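Local coordinates for capsid protein (Infectious hypodermal and hematopoietic necrosis virus, PDB 3N7X) that forms, as sixty copies, the icosahedral capsid shell of a shrimp densovirus built on a beta-barrel fold and binds calcium ions, at residues I48-R53 / F289-E294; Y82-K87 / G223-T228. One frame throughout, in Å; residues are numbered along the deposited sequence.

Contact 1. Residues I48-R53 / F289-E294; sequences ITFQTR and FFLHLE
Strands 48-53 and 289-294 pair antiparallel in the beta-barrel of the capsid protein, Ile48, Phe50 and Thr52 facing Leu293, Leu291 and Phe289 as hydrogen-bonded pairs. Each pair is closed by two backbone bonds, among them Ile48 N to Leu293 O at 2.8 Å and Phe289 N to Thr52 O at 2.9 Å. In the non-hydrogen-bonded pair Gln51-Phe290, Phe290 CA makes a CA-H...O contact with Phe50 O, 3.0 Å away.

The face carrying Phe50 is largely apolar, as suits the buried side of a barrel sheet, with Thr52 as its polar member; helices 80-83 and 97-109 pack on it. With CG anti to its carbonyl carbon (chi1 -69°), the Phe50 ring lies beside Leu291, CD2 to CD2 at 3.9 Å. Its edge reaches the next leucine along, CE2 to Leu293 CD2 also at 3.9 Å. Farther along, Thr52 turns its methyl rather than its hydroxyl to Phe289, CG2 to CB at 3.7 Å.

On the other face, polar groups meet in the non-hydrogen-bonded pair Thr49-His292. Thr49 OG1 stands in the plane of the imidazole at its edge, 3.0 Å from His292 ND1; either atom could be the donor, and the Thr49 methyl packs alongside ND1 and CE1. Gln51, on this same face, uses its OE1 to accept the backbone N-H of Asn41 of a second subunit. Along the backbone, Gln300 of that subunit bonds Thr49 O through NE2 and Gln51 N through OE1.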
loop_
_atom_site.group_PDB
_atom_site.type_symbol
_atom_site.label_atom_id
_atom_site.label_comp_id
_atom_site.label_asym_id
_atom_site.label_seq_id
_atom_site.Cartn_x
_atom_site.Cartn_y
_atom_site.Cartn_z
ATOM N N ILE A 48 -53.799 -48.661 -52.018
ATOM C CA ILE A 48 -54.088 -50.063 -51.761
ATOM C C ILE A 48 -52.807 -50.866 -51.880
ATOM O O ILE A 48 -52.089 -50.759 -52.876
ATOM C CB ILE A 48 -55.099 -50.661 -52.780
ATOM C CG1 ILE A 48 -56.428 -49.910 -52.736
ATOM C CG2 ILE A 48 -55.353 -52.122 -52.458
ATOM C CD1 ILE A 48 -56.435 -48.628 -53.521
ATOM N N THR A 49 -52.521 -51.671 -50.862
ATOM C CA THR A 49 -51.336 -52.512 -50.877
ATOM C C THR A 49 -51.731 -53.957 -51.164
ATOM O O THR A 49 -52.721 -54.457 -50.631
ATOM C CB THR A 49 -50.591 -52.463 -49.535
ATOM O OG1 THR A 49 -50.050 -51.151 -49.342
ATOM C CG2 THR A 49 -49.452 -53.484 -49.515
ATOM N N PHE A 50 -50.958 -54.613 -52.020
ATOM C CA PHE A 50 -51.205 -56.004 -52.371
ATOM C C PHE A 50 -50.076 -56.832 -51.789
ATOM O O PHE A 50 -48.907 -56.448 -51.889
ATOM C CB PHE A 50 -51.236 -56.163 -53.889
ATOM C CG PHE A 50 -52.423 -55.516 -54.536
ATOM C CD1 PHE A 50 -53.566 -56.260 -54.819
ATOM C CD2 PHE A 50 -52.420 -54.151 -54.819
ATOM C CE1 PHE A 50 -54.695 -55.656 -55.375
ATOM C CE2 PHE A 50 -53.541 -53.536 -55.375
ATOM C CZ PHE A 50 -54.684 -54.293 -55.652
ATOM N N GLN A 51 -50.422 -57.962 -51.176
ATOM C CA GLN A 51 -49.424 -58.838 -50.570
ATOM C C GLN A 51 -49.819 -60.289 -50.758
ATOM O O GLN A 51 -51.001 -60.622 -50.689
ATOM C CB GLN A 51 -49.308 -58.552 -49.070
ATOM C CG GLN A 51 -48.992 -57.111 -48.732
ATOM C CD GLN A 51 -49.226 -56.785 -47.268
ATOM O OE1 GLN A 51 -50.289 -57.075 -46.718
ATOM N NE2 GLN A 51 -48.237 -56.163 -46.633
ATOM N N THR A 52 -48.832 -61.151 -50.996
ATOM C CA THR A 52 -49.091 -62.576 -51.162
ATOM C C THR A 52 -47.801 -63.383 -51.000
ATOM O O THR A 52 -46.709 -62.816 -50.978
ATOM C CB THR A 52 -49.715 -62.885 -52.545
ATOM O OG1 THR A 52 -50.224 -64.227 -52.549
ATOM C CG2 THR A 52 -48.672 -62.741 -53.657
ATOM N N ARG A 53 -47.933 -64.703 -50.882
ATOM C CA ARG A 53 -46.774 -65.578 -50.730
ATOM C C ARG A 53 -46.925 -66.773 -51.669
ATOM O O ARG A 53 -48.032 -67.264 -51.872
ATOM C CB ARG A 53 -46.659 -66.071 -49.286
ATOM C CG ARG A 53 -46.927 -65.016 -48.218
ATOM C CD ARG A 53 -46.610 -65.589 -46.844
ATOM N NE ARG A 53 -47.144 -64.796 -45.743
ATOM C CZ ARG A 53 -48.389 -64.893 -45.284
ATOM N NH1 ARG A 53 -49.238 -65.750 -45.832
ATOM N NH2 ARG A 53 -48.779 -64.144 -44.258
ATOM N N PHE A 289 -44.487 -61.427 -52.232
ATOM C CA PHE A 289 -44.730 -60.326 -53.160
ATOM C C PHE A 289 -45.503 -59.184 -52.542
ATOM O O PHE A 289 -46.326 -59.390 -51.650
ATOM C CB PHE A 289 -45.553 -60.808 -54.356
ATOM C CG PHE A 289 -44.836 -61.768 -55.253
ATOM C CD1 PHE A 289 -44.380 -61.359 -56.503
ATOM C CD2 PHE A 289 -44.643 -63.093 -54.867
ATOM C CE1 PHE A 289 -43.742 -62.259 -57.363
ATOM C CE2 PHE A 289 -44.006 -63.999 -55.714
ATOM C CZ PHE A 289 -43.555 -63.581 -56.966
ATOM N N PHE A 290 -45.261 -57.980 -53.049
ATOM C CA PHE A 290 -45.984 -56.808 -52.581
ATOM C C PHE A 290 -46.002 -55.746 -53.678
ATOM O O PHE A 290 -45.078 -55.656 -54.493
ATOM C CB PHE A 290 -45.337 -56.215 -51.324
ATOM C CG PHE A 290 -44.095 -55.424 -51.605
ATOM C CD1 PHE A 290 -42.858 -56.059 -51.726
ATOM C CD2 PHE A 290 -44.171 -54.049 -51.826
ATOM C CE1 PHE A 290 -41.712 -55.337 -52.068
ATOM C CE2 PHE A 290 -43.032 -53.316 -52.170
ATOM C CZ PHE A 290 -41.800 -53.965 -52.292
ATOM N N LEU A 291 -47.063 -54.948 -53.689
ATOM C CA LEU A 291 -47.201 -53.865 -54.645
ATOM C C LEU A 291 -48.041 -52.764 -54.015
ATOM O O LEU A 291 -49.076 -53.031 -53.398
ATOM C CB LEU A 291 -47.854 -54.355 -55.936
ATOM C CG LEU A 291 -48.067 -53.257 -56.989
ATOM C CD1 LEU A 291 -47.993 -53.853 -58.385
ATOM C CD2 LEU A 291 -49.409 -52.564 -56.756
ATOM N N HIS A 292 -47.571 -51.526 -54.154
ATOM C CA HIS A 292 -48.270 -50.368 -53.616
ATOM C C HIS A 292 -48.950 -49.641 -54.763
ATOM O O HIS A 292 -48.293 -49.075 -55.639
ATOM C CB HIS A 292 -47.297 -49.428 -52.895
ATOM C CG HIS A 292 -46.645 -50.043 -51.695
ATOM N ND1 HIS A 292 -47.366 -50.594 -50.654
ATOM C CD2 HIS A 292 -45.338 -50.209 -51.374
ATOM C CE1 HIS A 292 -46.533 -51.073 -49.746
ATOM N NE2 HIS A 292 -45.297 -50.853 -50.159
ATOM N N LEU A 293 -50.278 -49.673 -54.748
ATOM C CA LEU A 293 -51.073 -49.044 -55.784
ATOM C C LEU A 293 -51.774 -47.798 -55.267
ATOM O O LEU A 293 -52.176 -47.732 -54.104
ATOM C CB LEU A 293 -52.120 -50.031 -56.286
ATOM C CG LEU A 293 -52.932 -49.594 -57.505
ATOM C CD1 LEU A 293 -52.073 -49.700 -58.754
ATOM C CD2 LEU A 293 -54.156 -50.476 -57.642
ATOM N N GLU A 294 -51.898 -46.799 -56.131
ATOM C CA GLU A 294 -52.598 -45.578 -55.769
ATOM C C GLU A 294 -53.664 -45.402 -56.833
ATOM O O GLU A 294 -53.379 -45.423 -58.031
ATOM C CB GLU A 294 -51.661 -44.366 -55.742
ATOM C CG GLU A 294 -52.395 -43.055 -55.456
ATOM C CD GLU A 294 -51.468 -41.856 -55.263
ATOM O OE1 GLU A 294 -50.304 -41.901 -55.720
ATOM O OE2 GLU A 294 -51.914 -40.852 -54.659
#

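Contact 2. Residues Y82-K87 / G223-T228; sequences YLYGLK and GEIPTT
Tyr84 and Leu83, where helix 80-83 gives way to the short strand 84-86, meet Ile225 in the long irregular loop that joins strands 220-221 and 264-268 of this beta-barrel capsid protein. Tyr84 is the first residue to leave helical backbone angles.

One polar bond crosses the contact: Tyr84 OH donates to Ile225 O at 2.7 Å. The hydroxyl lies in the carbonyl plane with a C=O...O angle of 149°, and Ile225 O sits in turn at the ring edge, in the plane of the phenol, 3.2 Å from Tyr84 CE2. Tyrosine suits the place because its long flat side chain spans the gap between backbones and ends in a donor for a loop carbonyl. On the loop side, the N-H of Ile225 is bonded to Tyr99 OH of helix 97-109, so tyrosine hydroxyls meet both polar backbone atoms of this buried residue.

The apolar part is carried by the branches of Ile225. CG2, anti to the backbone N, approaches the phenol rim at Tyr84 CE2, 4.1 Å away, while the CG1 arm turns to Leu83. A beta-branched residue can thus serve two neighbours at once, and Met106 of helix 97-109 also packs on it. Helix 171-176 adds Leu171 and Ile175 against Tyr84. Leu83 and Ile225 cross at about a right angle, with Leu83 CD2 3.9 Å from Ile225 CG1.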
loop_
_atom_site.group_PDB
_atom_site.type_symbol
_atom_site.label_atom_id
_atom_site.label_comp_id
_atom_site.label_asym_id
_atom_site.label_seq_id
_atom_site.Cartn_x
_atom_site.Cartn_y
_atom_site.Cartn_z
ATOM N N TYR A 82 -49.313 -59.416 -59.232
ATOM C CA TYR A 82 -49.690 -58.903 -57.918
ATOM C C TYR A 82 -51.193 -58.734 -57.724
ATOM O O TYR A 82 -51.701 -58.923 -56.621
ATOM C CB TYR A 82 -49.015 -57.553 -57.672
ATOM C CG TYR A 82 -47.517 -57.545 -57.888
ATOM C CD1 TYR A 82 -46.630 -57.763 -56.826
ATOM C CD2 TYR A 82 -46.983 -57.299 -59.155
ATOM C CE1 TYR A 82 -45.247 -57.731 -57.026
ATOM C CE2 TYR A 82 -45.610 -57.265 -59.364
ATOM C CZ TYR A 82 -44.750 -57.479 -58.300
ATOM O OH TYR A 82 -43.395 -57.425 -58.521
ATOM N N LEU A 83 -51.903 -58.369 -58.788
ATOM C CA LEU A 83 -53.347 -58.156 -58.706
ATOM C C LEU A 83 -54.171 -59.434 -58.839
ATOM O O LEU A 83 -55.379 -59.433 -58.590
ATOM C CB LEU A 83 -53.782 -57.136 -59.763
ATOM C CG LEU A 83 -53.643 -55.657 -59.380
ATOM C CD1 LEU A 83 -52.304 -55.404 -58.722
ATOM C CD2 LEU A 83 -53.808 -54.797 -60.617
ATOM N N TYR A 84 -53.514 -60.521 -59.234
ATOM C CA TYR A 84 -54.183 -61.810 -59.380
ATOM C C TYR A 84 -53.577 -62.821 -58.427
ATOM O O TYR A 84 -52.473 -62.626 -57.916
ATOM C CB TYR A 84 -54.034 -62.338 -60.806
ATOM C CG TYR A 84 -54.915 -61.650 -61.813
ATOM C CD1 TYR A 84 -56.191 -62.138 -62.096
ATOM C CD2 TYR A 84 -54.480 -60.504 -62.479
ATOM C CE1 TYR A 84 -57.016 -61.500 -63.024
ATOM C CE2 TYR A 84 -55.294 -59.858 -63.406
ATOM C CZ TYR A 84 -56.559 -60.359 -63.677
ATOM O OH TYR A 84 -57.361 -59.729 -64.603
ATOM N N GLY A 85 -54.312 -63.902 -58.201
ATOM C CA GLY A 85 -53.850 -64.974 -57.341
ATOM C C GLY A 85 -54.361 -66.282 -57.918
ATOM O O GLY A 85 -54.751 -66.332 -59.087
ATOM N N LEU A 86 -54.371 -67.338 -57.112
ATOM C CA LEU A 86 -54.852 -68.630 -57.580
ATOM C C LEU A 86 -56.163 -69.029 -56.923
ATOM O O LEU A 86 -56.338 -68.857 -55.718
ATOM C CB LEU A 86 -53.812 -69.716 -57.312
ATOM C CG LEU A 86 -52.491 -69.557 -58.059
ATOM C CD1 LEU A 86 -51.590 -70.740 -57.751
ATOM C CD2 LEU A 86 -52.758 -69.458 -59.556
ATOM N N LYS A 87 -57.081 -69.555 -57.732
ATOM C CA LYS A 87 -58.381 -70.022 -57.263
ATOM C C LYS A 87 -58.079 -71.344 -56.543
ATOM O O LYS A 87 -57.411 -72.217 -57.102
ATOM C CB LYS A 87 -59.281 -70.257 -58.475
ATOM C CG LYS A 87 -60.759 -70.434 -58.200
ATOM C CD LYS A 87 -61.431 -70.920 -59.479
ATOM C CE LYS A 87 -62.942 -70.989 -59.361
ATOM N NZ LYS A 87 -63.542 -69.631 -59.402
ATOM N N GLY A 223 -57.458 -48.040 -67.503
ATOM C CA GLY A 223 -57.689 -49.397 -67.965
ATOM C C GLY A 223 -57.526 -50.463 -66.903
ATOM O O GLY A 223 -56.918 -50.231 -65.859
ATOM N N GLU A 224 -58.079 -51.641 -67.171
ATOM C CA GLU A 224 -57.979 -52.758 -66.240
ATOM C C GLU A 224 -56.692 -53.512 -66.539
ATOM O O GLU A 224 -55.996 -53.219 -67.511
ATOM C CB GLU A 224 -59.137 -53.742 -66.427
ATOM C CG GLU A 224 -60.507 -53.134 -66.630
ATOM C CD GLU A 224 -61.583 -54.204 -66.798
ATOM O OE1 GLU A 224 -61.316 -55.214 -67.493
ATOM O OE2 GLU A 224 -62.694 -54.035 -66.246
ATOM N N ILE A 225 -56.378 -54.481 -65.689
ATOM C CA ILE A 225 -55.213 -55.324 -65.895
ATOM C C ILE A 225 -55.840 -56.676 -66.216
ATOM O O ILE A 225 -56.215 -57.434 -65.321
ATOM C CB ILE A 225 -54.318 -55.408 -64.634
ATOM C CG1 ILE A 225 -53.509 -54.115 -64.475
ATOM C CG2 ILE A 225 -53.334 -56.566 -64.764
ATOM C CD1 ILE A 225 -54.327 -52.895 -64.216
ATOM N N PRO A 226 -55.978 -56.980 -67.514
ATOM C CA PRO A 226 -56.568 -58.219 -68.024
ATOM C C PRO A 226 -55.824 -59.492 -67.675
ATOM O O PRO A 226 -54.727 -59.476 -67.128
ATOM C CB PRO A 226 -56.612 -57.977 -69.525
ATOM C CG PRO A 226 -55.341 -57.230 -69.744
ATOM C CD PRO A 226 -55.374 -56.211 -68.617
ATOM N N THR A 227 -56.447 -60.603 -68.027
ATOM C CA THR A 227 -55.905 -61.915 -67.770
ATOM C C THR A 227 -55.204 -62.421 -69.026
ATOM O O THR A 227 -54.510 -63.436 -69.009
ATOM C CB THR A 227 -57.046 -62.869 -67.416
ATOM O OG1 THR A 227 -56.504 -64.118 -66.993
ATOM C CG2 THR A 227 -57.939 -63.105 -68.633
ATOM N N THR A 228 -55.385 -61.681 -70.111
ATOM C CA THR A 228 -54.842 -62.048 -71.411
ATOM C C THR A 228 -53.440 -61.547 -71.743
ATOM O O THR A 228 -52.698 -62.208 -72.471
ATOM C CB THR A 228 -55.777 -61.554 -72.507
ATOM O OG1 THR A 228 -55.755 -60.120 -72.531
ATOM C CG2 THR A 228 -57.203 -62.016 -72.227
#

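In the fold
The centres of the two contacts lie 13 Å apart, and both segments of contact 2 fall between those of contact 1 along the chain: 48-53 comes first, then 82-87, 223-228 and finally 289-294. Contact 1 belongs to the antiparallel barrel sheet containing strands 45-59, 281-296 and 111-131; contact 2 joins the end of helix 80-83 and strand 84-86 to the loop after strand 220-221. Tyr82 and Leu83 bridge them, the Tyr82 ring packing on Leu291 and Phe289 and Leu83 on Phe50. Helix 97-109 is shared too, touching Phe50 and Leu293 in one contact, Leu83 and Ile225 in the other. The inserted helix and loop are thereby layered onto the barrel sheet, while strand 45-59 is also met by a second subunit.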